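Local coordinates for protein DNA-3-methyladenine glycosidase II, putative (Deinococcus radiodurans, PDB 2YG9) that is a largely helical member of the HhH-GPD superfamily, whose proteins take part in base excision DNA repair, at residues E160-L164 and F165-R169; S137-D141 and E142-A146; L42-V45 and T46-G50; Q182-E185 and R186-G190; A81-G84 and R85-L89. All coordinates share one frame; numbering follows the deposited sequence.

Contact 1 (E160-L164 and F165-R169)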
loop_
_atom_site.group_PDB
_atom_site.type_symbol
_atom_site.label_atom_id
_atom_site.label_comp_id
_atom_site.label_asym_id
_atom_site.label_seq_id
_atom_site.Cartn_x
_atom_site.Cartn_y
_atom_site.Cartn_z
ATOM N N GLU A 160 4.543 -2.964 -1.591
ATOM C CA GLU A 160 4.017 -2.096 -2.650
ATOM C C GLU A 160 2.743 -1.376 -2.257
ATOM O O GLU A 160 2.557 -0.216 -2.596
ATOM C CB GLU A 160 3.760 -2.935 -3.903
ATOM C CG GLU A 160 5.021 -3.384 -4.594
ATOM C CD GLU A 160 4.789 -4.270 -5.838
ATOM O OE1 GLU A 160 3.811 -5.062 -5.853
ATOM O OE2 GLU A 160 5.614 -4.186 -6.799
ATOM N N MET A 161 1.870 -2.060 -1.525
ATOM C CA MET A 161 0.666 -1.446 -1.003
ATOM C C MET A 161 1.042 -0.351 0.016
ATOM O O MET A 161 0.368 0.670 0.150
ATOM C CB MET A 161 -0.200 -2.506 -0.311
ATOM C CG MET A 161 -0.951 -3.485 -1.221
ATOM S SD MET A 161 -1.845 -2.695 -2.558
ATOM C CE MET A 161 -0.709 -2.826 -3.907
ATOM N N PHE A 162 2.077 -0.623 0.783
ATOM C CA PHE A 162 2.600 0.337 1.770
ATOM C C PHE A 162 3.160 1.629 1.115
ATOM O O PHE A 162 2.877 2.767 1.523
ATOM C CB PHE A 162 3.643 -0.375 2.644
ATOM C CG PHE A 162 4.313 0.515 3.666
ATOM C CD1 PHE A 162 3.640 0.913 4.802
ATOM C CD2 PHE A 162 5.591 0.972 3.461
ATOM C CE1 PHE A 162 4.259 1.768 5.734
ATOM C CE2 PHE A 162 6.217 1.792 4.390
ATOM C CZ PHE A 162 5.568 2.158 5.526
ATOM N N LEU A 163 3.950 1.449 0.086
ATOM C CA LEU A 163 4.403 2.576 -0.723
ATOM C C LEU A 163 3.243 3.386 -1.279
ATOM O O LEU A 163 3.246 4.636 -1.174
ATOM C CB LEU A 163 5.275 2.072 -1.894
ATOM C CG LEU A 163 6.790 1.994 -1.697
ATOM C CD1 LEU A 163 7.157 1.171 -0.505
ATOM C CD2 LEU A 163 7.397 1.415 -2.971
ATOM N N LEU A 164 2.249 2.694 -1.852
ATOM C CA LEU A 164 1.140 3.368 -2.506
ATOM C C LEU A 164 0.223 4.067 -1.507
ATOM O O LEU A 164 -0.043 5.273 -1.627
ATOM C CB LEU A 164 0.377 2.400 -3.405
ATOM C CG LEU A 164 -0.651 2.906 -4.436
ATOM C CD1 LEU A 164 -0.890 1.729 -5.414
ATOM C CD2 LEU A 164 -1.994 3.385 -3.816
ATOM N N PHE A 165 -0.236 3.325 -0.500
ATOM C CA PHE A 165 -1.194 3.851 0.421
ATOM C C PHE A 165 -0.604 4.577 1.625
ATOM O O PHE A 165 -1.213 5.552 2.061
ATOM C CB PHE A 165 -2.180 2.798 0.891
ATOM C CG PHE A 165 -3.109 2.334 -0.168
ATOM C CD1 PHE A 165 -4.193 3.121 -0.556
ATOM C CD2 PHE A 165 -2.910 1.128 -0.797
ATOM C CE1 PHE A 165 -5.081 2.673 -1.537
ATOM C CE2 PHE A 165 -3.794 0.684 -1.764
ATOM C CZ PHE A 165 -4.856 1.464 -2.145
ATOM N N ALA A 166 0.520 4.140 2.177
ATOM C CA ALA A 166 1.059 4.827 3.391
ATOM C C ALA A 166 1.961 5.987 2.995
ATOM O O ALA A 166 1.802 7.134 3.469
ATOM C CB ALA A 166 1.815 3.852 4.320
ATOM N N LEU A 167 2.882 5.711 2.095
ATOM C CA LEU A 167 3.874 6.684 1.703
ATOM C C LEU A 167 3.345 7.572 0.567
ATOM O O LEU A 167 3.989 8.560 0.238
ATOM C CB LEU A 167 5.184 5.994 1.302
ATOM C CG LEU A 167 5.795 5.042 2.344
ATOM C CD1 LEU A 167 7.193 4.596 1.971
ATOM C CD2 LEU A 167 5.720 5.637 3.765
ATOM N N ALA A 168 2.170 7.235 0.017
ATOM C CA ALA A 168 1.570 7.985 -1.133
ATOM C C ALA A 168 2.503 8.177 -2.328
ATOM O O ALA A 168 2.463 9.188 -3.054
ATOM C CB ALA A 168 0.996 9.327 -0.656
ATOM N N ARG A 169 3.312 7.167 -2.598
ATOM C CA ARG A 169 4.130 7.216 -3.784
ATOM C C ARG A 169 3.269 7.083 -5.028
ATOM O O ARG A 169 2.328 6.302 -5.025
ATOM C CB ARG A 169 5.176 6.159 -3.734
ATOM C CG ARG A 169 6.010 6.293 -2.524
ATOM C CD ARG A 169 7.385 6.125 -2.834
ATOM N NE ARG A 169 8.268 6.418 -1.689
ATOM C CZ ARG A 169 9.566 6.105 -1.680
ATOM N NH1 ARG A 169 10.088 5.433 -2.700
ATOM N NH2 ARG A 169 10.322 6.406 -0.634
HETATM O O HOH W 1 -0.295 6.750 -3.912
#

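Contact 2 (S137-D141 and E142-A146)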
loop_
_atom_site.group_PDB
_atom_site.type_symbol
_atom_site.label_atom_id
_atom_site.label_comp_id
_atom_site.label_asym_id
_atom_site.label_seq_id
_atom_site.Cartn_x
_atom_site.Cartn_y
_atom_site.Cartn_z
ATOM N N SER A 137 11.872 9.027 2.600
ATOM C CA SER A 137 11.490 9.990 1.565
ATOM C C SER A 137 12.455 10.035 0.438
ATOM O O SER A 137 12.071 10.384 -0.671
ATOM C CB SER A 137 11.420 11.423 2.129
ATOM O OG SER A 137 10.090 11.727 2.444
ATOM N N GLY A 138 13.717 9.769 0.744
ATOM C CA GLY A 138 14.775 9.839 -0.246
ATOM C C GLY A 138 15.124 8.525 -0.907
ATOM O O GLY A 138 15.909 8.512 -1.843
ATOM N N GLN A 139 14.526 7.421 -0.454
ATOM C CA GLN A 139 14.849 6.091 -0.995
ATOM C C GLN A 139 14.004 5.743 -2.218
ATOM O O GLN A 139 12.791 5.897 -2.176
ATOM C CB GLN A 139 14.635 5.031 0.075
ATOM C CG GLN A 139 15.486 5.228 1.326
ATOM C CD GLN A 139 16.744 4.392 1.286
ATOM O OE1 GLN A 139 17.829 4.879 0.920
ATOM N NE2 GLN A 139 16.603 3.105 1.623
ATOM N N PRO A 140 14.631 5.275 -3.313
ATOM C CA PRO A 140 13.848 4.761 -4.442
ATOM C C PRO A 140 12.925 3.632 -4.032
ATOM O O PRO A 140 13.280 2.842 -3.148
ATOM C CB PRO A 140 14.917 4.201 -5.394
ATOM C CG PRO A 140 16.117 4.916 -5.087
ATOM C CD PRO A 140 16.072 5.197 -3.599
ATOM N N ASP A 141 11.777 3.546 -4.701
ATOM C CA ASP A 141 10.737 2.527 -4.444
ATOM C C ASP A 141 11.347 1.143 -4.225
ATOM O O ASP A 141 11.071 0.450 -3.240
ATOM C CB ASP A 141 9.768 2.396 -5.622
ATOM C CG ASP A 141 8.864 3.576 -5.803
ATOM O OD1 ASP A 141 9.048 4.622 -5.171
ATOM O OD2 ASP A 141 7.936 3.454 -6.639
ATOM N N GLU A 142 12.173 0.727 -5.167
ATOM C CA GLU A 142 12.726 -0.629 -5.126
ATOM C C GLU A 142 13.616 -0.943 -3.928
ATOM O O GLU A 142 13.678 -2.085 -3.458
ATOM C CB GLU A 142 13.450 -0.911 -6.443
ATOM C CG GLU A 142 12.441 -1.152 -7.592
ATOM C CD GLU A 142 11.612 -2.404 -7.376
ATOM O OE1 GLU A 142 12.175 -3.470 -7.096
ATOM O OE2 GLU A 142 10.385 -2.339 -7.507
ATOM N N LEU A 143 14.331 0.067 -3.460
ATOM C CA LEU A 143 15.170 -0.092 -2.278
ATOM C C LEU A 143 14.316 -0.214 -1.008
ATOM O O LEU A 143 14.629 -1.018 -0.130
ATOM C CB LEU A 143 16.156 1.062 -2.116
ATOM C CG LEU A 143 17.252 1.320 -3.168
ATOM C CD1 LEU A 143 18.203 2.393 -2.633
ATOM C CD2 LEU A 143 18.094 0.093 -3.625
ATOM N N VAL A 144 13.248 0.591 -0.901
ATOM C CA VAL A 144 12.287 0.439 0.202
ATOM C C VAL A 144 11.641 -0.956 0.152
ATOM O O VAL A 144 11.553 -1.675 1.152
ATOM C CB VAL A 144 11.226 1.561 0.186
ATOM C CG1 VAL A 144 10.173 1.396 1.356
ATOM C CG2 VAL A 144 11.926 2.954 0.220
ATOM N N ILE A 145 11.193 -1.332 -1.032
ATOM C CA ILE A 145 10.593 -2.645 -1.257
ATOM C C ILE A 145 11.512 -3.756 -0.790
ATOM O O ILE A 145 11.094 -4.607 0.000
ATOM C CB ILE A 145 10.107 -2.845 -2.730
ATOM C CG1 ILE A 145 8.920 -1.893 -2.989
ATOM C CG2 ILE A 145 9.689 -4.338 -2.957
ATOM C CD1 ILE A 145 8.575 -1.623 -4.479
ATOM N N ALA A 146 12.756 -3.751 -1.240
ATOM C CA ALA A 146 13.668 -4.846 -0.952
ATOM C C ALA A 146 13.878 -4.988 0.564
ATOM O O ALA A 146 13.940 -6.105 1.087
ATOM C CB ALA A 146 15.009 -4.627 -1.661
#

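Contact 3 (L42-V45 and T46-G50)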
loop_
_atom_site.group_PDB
_atom_site.type_symbol
_atom_site.label_atom_id
_atom_site.label_comp_id
_atom_site.label_asym_id
_atom_site.label_seq_id
_atom_site.Cartn_x
_atom_site.Cartn_y
_atom_site.Cartn_z
ATOM N N LEU A 42 -8.790 4.275 -19.606
ATOM C CA LEU A 42 -8.766 5.042 -18.372
ATOM C C LEU A 42 -9.519 6.371 -18.503
ATOM O O LEU A 42 -10.097 6.838 -17.523
ATOM C CB LEU A 42 -7.334 5.243 -17.851
ATOM C CG LEU A 42 -6.583 4.011 -17.324
ATOM C CD1 LEU A 42 -5.357 4.469 -16.494
ATOM C CD2 LEU A 42 -7.506 3.085 -16.478
ATOM N N ALA A 43 -9.598 6.947 -19.704
ATOM C CA ALA A 43 -10.478 8.099 -19.883
ATOM C C ALA A 43 -11.906 7.757 -19.493
ATOM O O ALA A 43 -12.537 8.535 -18.793
ATOM C CB ALA A 43 -10.420 8.636 -21.325
ATOM N N GLN A 44 -12.384 6.592 -19.913
ATOM C CA GLN A 44 -13.720 6.088 -19.566
ATOM C C GLN A 44 -13.809 5.682 -18.082
ATOM O O GLN A 44 -14.734 6.052 -17.386
ATOM C CB GLN A 44 -14.085 4.850 -20.409
ATOM C CG GLN A 44 -14.851 5.106 -21.720
ATOM C CD GLN A 44 -15.950 4.030 -22.031
ATOM O OE1 GLN A 44 -17.049 3.994 -21.386
ATOM N NE2 GLN A 44 -15.703 3.227 -23.072
ATOM N N VAL A 45 -12.835 4.914 -17.612
ATOM C CA VAL A 45 -12.839 4.467 -16.211
ATOM C C VAL A 45 -12.823 5.661 -15.246
ATOM O O VAL A 45 -13.565 5.665 -14.297
ATOM C CB VAL A 45 -11.697 3.495 -15.914
ATOM C CG1 VAL A 45 -11.427 3.406 -14.391
ATOM C CG2 VAL A 45 -11.993 2.105 -16.526
ATOM N N THR A 46 -11.996 6.666 -15.508
ATOM C CA THR A 46 -11.901 7.843 -14.638
ATOM C C THR A 46 -13.228 8.646 -14.643
ATOM O O THR A 46 -13.671 9.093 -13.578
ATOM C CB THR A 46 -10.682 8.792 -14.971
ATOM O OG1 THR A 46 -10.741 9.228 -16.340
ATOM C CG2 THR A 46 -9.299 8.114 -14.706
ATOM N N SER A 47 -13.871 8.821 -15.799
ATOM C CA SER A 47 -15.183 9.520 -15.801
ATOM C C SER A 47 -16.268 8.699 -15.124
ATOM O O SER A 47 -17.082 9.272 -14.392
ATOM C CB SER A 47 -15.622 10.016 -17.169
ATOM O OG SER A 47 -15.838 8.946 -18.032
ATOM N N LEU A 48 -16.263 7.378 -15.299
ATOM C CA LEU A 48 -17.263 6.523 -14.656
ATOM C C LEU A 48 -17.084 6.474 -13.138
ATOM O O LEU A 48 -18.073 6.337 -12.393
ATOM C CB LEU A 48 -17.292 5.097 -15.234
ATOM C CG LEU A 48 -17.941 4.952 -16.630
ATOM C CD1 LEU A 48 -17.570 3.648 -17.294
ATOM C CD2 LEU A 48 -19.458 5.134 -16.549
ATOM N N CYS A 49 -15.830 6.535 -12.678
ATOM C CA CYS A 49 -15.561 6.354 -11.246
ATOM C C CYS A 49 -15.522 7.698 -10.524
ATOM O O CYS A 49 -15.741 7.754 -9.322
ATOM C CB CYS A 49 -14.285 5.537 -11.012
ATOM S SG CYS A 49 -14.399 3.842 -11.567
ATOM N N GLY A 50 -15.278 8.775 -11.262
ATOM C CA GLY A 50 -15.208 10.097 -10.671
ATOM C C GLY A 50 -13.887 10.376 -9.955
ATOM O O GLY A 50 -12.840 9.758 -10.231
HETATM O O HOH W 2 -17.777 6.881 -19.940
#

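Contact 4 (Q182-E185 and R186-G190)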
loop_
_atom_site.group_PDB
_atom_site.type_symbol
_atom_site.label_atom_id
_atom_site.label_comp_id
_atom_site.label_asym_id
_atom_site.label_seq_id
_atom_site.Cartn_x
_atom_site.Cartn_y
_atom_site.Cartn_z
ATOM N N GLN A 182 -6.470 -8.840 -12.940
ATOM C CA GLN A 182 -7.786 -9.262 -13.506
ATOM C C GLN A 182 -8.442 -8.141 -14.282
ATOM O O GLN A 182 -9.007 -8.395 -15.353
ATOM C CB GLN A 182 -8.737 -9.752 -12.413
ATOM C CG GLN A 182 -8.371 -11.174 -11.909
ATOM C CD GLN A 182 -9.247 -11.608 -10.730
ATOM O OE1 GLN A 182 -9.822 -10.776 -9.990
ATOM N NE2 GLN A 182 -9.339 -12.914 -10.540
ATOM N N GLY A 183 -8.267 -6.910 -13.763
ATOM C CA GLY A 183 -8.698 -5.688 -14.411
ATOM C C GLY A 183 -7.982 -5.394 -15.719
ATOM O O GLY A 183 -8.619 -4.979 -16.691
ATOM N N VAL A 184 -6.659 -5.578 -15.746
ATOM C CA VAL A 184 -5.910 -5.350 -16.979
ATOM C C VAL A 184 -6.250 -6.424 -18.006
ATOM O O VAL A 184 -6.380 -6.127 -19.186
ATOM C CB VAL A 184 -4.394 -5.227 -16.727
ATOM C CG1 VAL A 184 -3.642 -5.212 -18.059
ATOM C CG2 VAL A 184 -4.090 -3.993 -15.818
ATOM N N GLU A 185 -6.395 -7.671 -17.560
ATOM C CA GLU A 185 -6.805 -8.771 -18.420
ATOM C C GLU A 185 -8.179 -8.505 -19.065
ATOM O O GLU A 185 -8.363 -8.741 -20.237
ATOM C CB GLU A 185 -6.775 -10.094 -17.625
ATOM C CG GLU A 185 -7.834 -11.138 -17.959
ATOM C CD GLU A 185 -7.666 -12.446 -17.152
ATOM O OE1 GLU A 185 -8.100 -12.547 -15.943
ATOM O OE2 GLU A 185 -7.091 -13.380 -17.761
ATOM N N ARG A 186 -9.125 -8.019 -18.274
ATOM C CA ARG A 186 -10.487 -7.761 -18.714
ATOM C C ARG A 186 -10.585 -6.570 -19.695
ATOM O O ARG A 186 -11.261 -6.617 -20.753
ATOM C CB ARG A 186 -11.326 -7.482 -17.462
ATOM C CG ARG A 186 -12.819 -7.261 -17.664
ATOM C CD ARG A 186 -13.517 -8.554 -17.945
ATOM N NE ARG A 186 -13.559 -9.436 -16.775
ATOM C CZ ARG A 186 -14.185 -10.617 -16.752
ATOM N NH1 ARG A 186 -14.820 -11.030 -17.833
ATOM N NH2 ARG A 186 -14.191 -11.370 -15.654
ATOM N N LEU A 187 -9.883 -5.505 -19.346
ATOM C CA LEU A 187 -9.978 -4.256 -20.071
ATOM C C LEU A 187 -9.006 -4.225 -21.249
ATOM O O LEU A 187 -9.264 -3.573 -22.242
ATOM C CB LEU A 187 -9.790 -3.076 -19.076
ATOM C CG LEU A 187 -10.858 -2.886 -17.997
ATOM C CD1 LEU A 187 -10.599 -1.639 -17.108
ATOM C CD2 LEU A 187 -12.250 -2.788 -18.634
ATOM N N TYR A 188 -7.911 -4.971 -21.183
ATOM C CA TYR A 188 -6.929 -4.996 -22.249
ATOM C C TYR A 188 -6.580 -6.439 -22.661
ATOM O O TYR A 188 -5.420 -6.865 -22.583
ATOM C CB TYR A 188 -5.643 -4.276 -21.840
ATOM C CG TYR A 188 -5.835 -2.908 -21.237
ATOM C CD1 TYR A 188 -6.189 -2.749 -19.898
ATOM C CD2 TYR A 188 -5.605 -1.761 -21.998
ATOM C CE1 TYR A 188 -6.321 -1.451 -19.322
ATOM C CE2 TYR A 188 -5.762 -0.491 -21.451
ATOM C CZ TYR A 188 -6.138 -0.347 -20.114
ATOM O OH TYR A 188 -6.211 0.920 -19.590
ATOM N N PRO A 189 -7.588 -7.188 -23.105
ATOM C CA PRO A 189 -7.350 -8.562 -23.545
ATOM C C PRO A 189 -6.330 -8.684 -24.695
ATOM O O PRO A 189 -6.392 -7.936 -25.695
ATOM C CB PRO A 189 -8.758 -9.010 -23.987
ATOM C CG PRO A 189 -9.504 -7.806 -24.247
ATOM C CD PRO A 189 -9.012 -6.818 -23.247
ATOM N N GLY A 190 -5.371 -9.593 -24.550
ATOM C CA GLY A 190 -4.396 -9.822 -25.610
ATOM C C GLY A 190 -3.282 -8.797 -25.674
ATOM O O GLY A 190 -2.443 -8.839 -26.595
#

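Contact 5 (A81-G84 and R85-L89)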
loop_
_atom_site.group_PDB
_atom_site.type_symbol
_atom_site.label_atom_id
_atom_site.label_comp_id
_atom_site.label_asym_id
_atom_site.label_seq_id
_atom_site.Cartn_x
_atom_site.Cartn_y
_atom_site.Cartn_z
ATOM N N ALA A 81 -9.913 -1.862 15.916
ATOM C CA ALA A 81 -9.889 -2.331 17.303
ATOM C C ALA A 81 -8.525 -2.821 17.753
ATOM O O ALA A 81 -8.030 -2.436 18.825
ATOM C CB ALA A 81 -10.904 -3.466 17.474
ATOM N N ILE A 82 -7.950 -3.728 16.962
ATOM C CA ILE A 82 -6.673 -4.347 17.298
ATOM C C ILE A 82 -5.532 -3.327 17.241
ATOM O O ILE A 82 -4.639 -3.351 18.082
ATOM C CB ILE A 82 -6.372 -5.572 16.382
ATOM C CG1 ILE A 82 -5.259 -6.423 16.992
ATOM C CG2 ILE A 82 -6.031 -5.145 14.958
ATOM C CD1 ILE A 82 -5.242 -7.843 16.475
ATOM N N TYR A 83 -5.580 -2.409 16.282
ATOM C CA TYR A 83 -4.579 -1.350 16.213
ATOM C C TYR A 83 -4.686 -0.440 17.454
ATOM O O TYR A 83 -3.688 -0.023 18.001
ATOM C CB TYR A 83 -4.671 -0.514 14.920
ATOM C CG TYR A 83 -3.468 0.403 14.786
ATOM C CD1 TYR A 83 -2.216 -0.127 14.525
ATOM C CD2 TYR A 83 -3.566 1.764 15.004
ATOM C CE1 TYR A 83 -1.105 0.675 14.458
ATOM C CE2 TYR A 83 -2.428 2.590 14.928
ATOM C CZ TYR A 83 -1.213 2.030 14.652
ATOM O OH TYR A 83 -0.067 2.793 14.588
ATOM N N GLY A 84 -5.912 -0.188 17.906
ATOM C CA GLY A 84 -6.147 0.577 19.119
ATOM C C GLY A 84 -5.605 -0.135 20.327
ATOM O O GLY A 84 -5.067 0.490 21.215
ATOM N N ARG A 85 -5.714 -1.453 20.370
ATOM C CA ARG A 85 -5.084 -2.221 21.476
ATOM C C ARG A 85 -3.542 -2.171 21.462
ATOM O O ARG A 85 -2.892 -2.125 22.524
ATOM C CB ARG A 85 -5.582 -3.649 21.501
ATOM C CG ARG A 85 -7.044 -3.713 21.769
ATOM C CD ARG A 85 -7.506 -5.114 22.127
ATOM N NE ARG A 85 -7.489 -5.994 20.972
ATOM C CZ ARG A 85 -8.467 -6.093 20.087
ATOM N NH1 ARG A 85 -9.546 -5.331 20.196
ATOM N NH2 ARG A 85 -8.369 -6.975 19.097
ATOM N N LEU A 86 -2.960 -2.146 20.266
ATOM C CA LEU A 86 -1.526 -1.918 20.121
ATOM C C LEU A 86 -1.114 -0.549 20.649
ATOM O O LEU A 86 -0.141 -0.437 21.414
ATOM C CB LEU A 86 -1.074 -2.113 18.654
ATOM C CG LEU A 86 -1.113 -3.589 18.192
ATOM C CD1 LEU A 86 -0.927 -3.647 16.712
ATOM C CD2 LEU A 86 -0.110 -4.527 18.929
ATOM N N GLU A 87 -1.842 0.477 20.217
ATOM C CA GLU A 87 -1.694 1.854 20.715
ATOM C C GLU A 87 -1.782 1.958 22.230
ATOM O O GLU A 87 -1.200 2.838 22.825
ATOM C CB GLU A 87 -2.761 2.778 20.093
ATOM C CG GLU A 87 -2.530 3.071 18.613
ATOM C CD GLU A 87 -3.545 4.046 18.039
ATOM O OE1 GLU A 87 -4.753 3.793 18.181
ATOM O OE2 GLU A 87 -3.142 5.052 17.449
ATOM N N GLY A 88 -2.492 1.029 22.838
ATOM C CA GLY A 88 -2.731 1.031 24.267
ATOM C C GLY A 88 -1.673 0.316 25.065
ATOM O O GLY A 88 -1.633 0.420 26.284
ATOM N N LEU A 89 -0.795 -0.407 24.385
ATOM C CA LEU A 89 0.352 -0.998 25.058
ATOM C C LEU A 89 1.264 0.122 25.528
ATOM O O LEU A 89 1.259 1.237 24.946
ATOM C CB LEU A 89 1.121 -1.936 24.118
ATOM C CG LEU A 89 0.406 -3.205 23.645
ATOM C CD1 LEU A 89 1.214 -3.865 22.532
ATOM C CD2 LEU A 89 0.195 -4.143 24.813
HETATM O O HOH W 3 -0.321 4.796 16.234
#

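Contact 1 (E160-L164 and F165-R169)
Phe162 and Leu167 meet where helix 156-166, probably the second helix of the helix-hairpin-helix motif, widens and comes to an end. The carbonyl oxygen of Phe162 is gripped twice: Ala166 N donates to Phe162 O over 2.8 Å, and Leu167 N reaches Phe162 O at 3.0 Å by a straighter bond (159° at the hydrogen against 138°). This doubling marks a pi-type turn. Phe165 N is held by Met161 O, and after Ala168 takes a positive phi, Arg169 N returns to Leu163 O (2.9 Å), a span of six residues. One water donates to both Leu164 O and Arg169 O, tying the last turn to the residue after it. The charged end of Arg169 is satisfied beyond these residues, where NH1 pairs with Asp141 OD1 and also bonds Gln139 O. Apolar groups fill in around this network. A chi1 of 177° turns the Phe162 ring forward along the helix, bringing CD1 to 3.5 Å from Ala166 CB. Met161 SD sits in the plane of the Phe165 ring at its edge, a Met-aromatic contact, while the methyl Leu164 CD2 stands over that ring's centre, 3.6 Å from the centroid.

Contact 2 (S137-D141 and E142-A146)
Pro140 O is shared by two amides of the first helical turn: Val144 N donates to Pro140 O over 3.2 Å in a nearly straight bond (167°), and Leu143 N adds a weak one at 3.0 Å to Pro140 O. The next carbonyl repeats the helical pattern more tightly, Ile145 N reaching Asp141 O at 2.8 Å. Pro140 occupies the N-cap position, and its ring lies alongside Leu143, pointing the same way, with Pro140 CD 3.7 Å from Leu143 CD1. One residue earlier, Gln139 presses CB against the methyl CG2 of Val144 at 3.4 Å. That methyl stands beside its own backbone N because the other branch, CG1, takes the anti position (chi1 179°). Ile145 folds CG1 and CD1 back over Asp141 O, shielding the carbonyl with hydrocarbon. Both acidic ends have partners beyond the turn: Glu142 OE2 forms a salt bridge with Arg156, and Asp141 is engaged by Arg169. Two carboxylates in the first turn would probably also interact favourably with the positive end of the helix. This is a helix start with proline at the N-cap position, and helix 141-149, followed by helix 156-166, probably forms the first arm of the helix-hairpin-helix motif.

Contact 3 (L42-V45 and T46-G50)
Leu42 O receives the amide of Thr46 and lies close to its hydroxyl. Thr46 N donates to Leu42 O at 2.8 Å in the ordinary helical bond, and the hydroxyl Thr46 OG1 lies between Leu42 O (2.7 Å) and Ala43 O (3.1 Å). The hydroxyl is brought there by a chi1 of 57°, which places OG1 between the backbone N and the carbonyl carbon, while the methyl CG2 packs against Leu42 O. Ala43 O also receives Ser47 N, by a longer bond of 3.3 Å. At Gln44 a similar scheme recurs: Leu48 N donates to Gln44 O at 2.9 Å, and Ser47 OG hangs 3.2 Å from Gln44 O. The Gln44 side chain runs alongside that of Leu48, and a water links Gln44 OE1 and Ser47 OG weakly. Val45 closes the series, its carbonyl accepting from Cys49 N, with Val45 CG1 4.1 Å from Cys49 SG. Beyond Cys49 the chain leaves the helix at Gly50, where phi turns positive. Helix 40-49 lays Leu42, Val45, Thr46 and Leu48 against helix 204-219, touching Ala207, Tyr210 and Arg217, and the Tyr210 hydroxyl bonds Gly50 O.

Contact 4 (Q182-E185 and R186-G190)
Val184 sets its methyl CG1 against the CD1 corner of the Tyr188 ring, one turn further on, at the point where helix 178-187 gives way to loop. The two side chains meet at a slant, with Val184 CG1 4.0 Å from Tyr188 CD1. Tyr188 CG lies beside its own backbone N (chi1 -49°), which brings the ring back over the last turn, so that Val184 O sits at the ring edge, near its plane, 3.5 Å from Tyr188 CD1. The same carbonyl is held by Tyr188 N at 2.8 Å, although Tyr188 has already left helical backbone angles. Before it, Leu187 N bonds Gly183 O at 3.0 Å, and the Leu187 side chain folds CG to 3.3 Å from that Gly183 O. Arg186 N takes Gln182 O at 2.9 Å, and Arg186 CB rests against the same oxygen before the long chain bends away. Glu185 O comes next in line, but its counterpart is Pro189, whose nitrogen carries no hydrogen; Pro189 CD lies 3.6 Å from Glu185 O instead. The proline therefore ends the run of amide donors. Val184 also packs on Trp193 and Trp200 of helix 193-200. Main-chain bonds and hydrocarbon contact carry this helix end, while Tyr188 OH is hydrogen-bonded to Asp39, just before helix 40-49, so the ring bridges the end of this helix and the start of that one.

Contact 5 (A81-G84 and R85-L89)
Arg85 lies back along Ala81 and Ile82, and its guanidinium is laid flat over the preceding turn: Ile82 CA stands above one face, offset toward the rim, with Arg85 NH2 3.7 Å from Ile82 CB and Arg85 NH1 3.6 Å from Ala81 CB. A bend late in the chain (chi3 -72°) folds the group onto this backbone, and Arg85 NE is fixed by Val109 O outside the helix. Leu86 follows, donating its amide to Ile82 O at 3.0 Å and placing CG against that same carbonyl, while its side chain packs on Val66 and Ala70 of helix 61-71. Glu87 N reaches Tyr83 O at 2.9 Å in an almost straight bond (173°). Its extended side chain crosses that of Tyr83 at about a right angle, carboxylate and ring planes 39° apart, with Glu87 OE2 3.6 Å from Tyr83 CE2. A water spans the two polar ends, 2.6 Å from Tyr83 OH and donating to Glu87 OE2 at 3.1 Å. Gly88 N retains a weak bond to Gly84 O as the helical pattern fades. These are the i to i+3 and i to i+4 pairings of a helix's last turns, here terminating helix 76-87 within the all-helical HhH-GPD fold.

Overall arrangement
The five contacts fall into two touching pairs and an outlier. Contacts 1 and 2 are joined by the salt bridge from Arg169 NH1 to Asp141 OD1 at 2.8 Å and by Leu163 packing on Val144 and Ile145. Contact 1 is central, about 4 Å from the centre of the chain. Contacts 3 and 4 meet through Leu42 CG and Tyr188 OH, 3.9 Å apart, and through Val45 with Leu187. A glycerol, probably from the crystallisation liquor, lies about 5 Å from the Gln44 side chain, and glycerol is likewise about 5 Å from that of Tyr188; a nickel ion is about 12 Å from that of Leu42. Contact 5 sits across the molecule, its centre about 40 Å from that of contact 4.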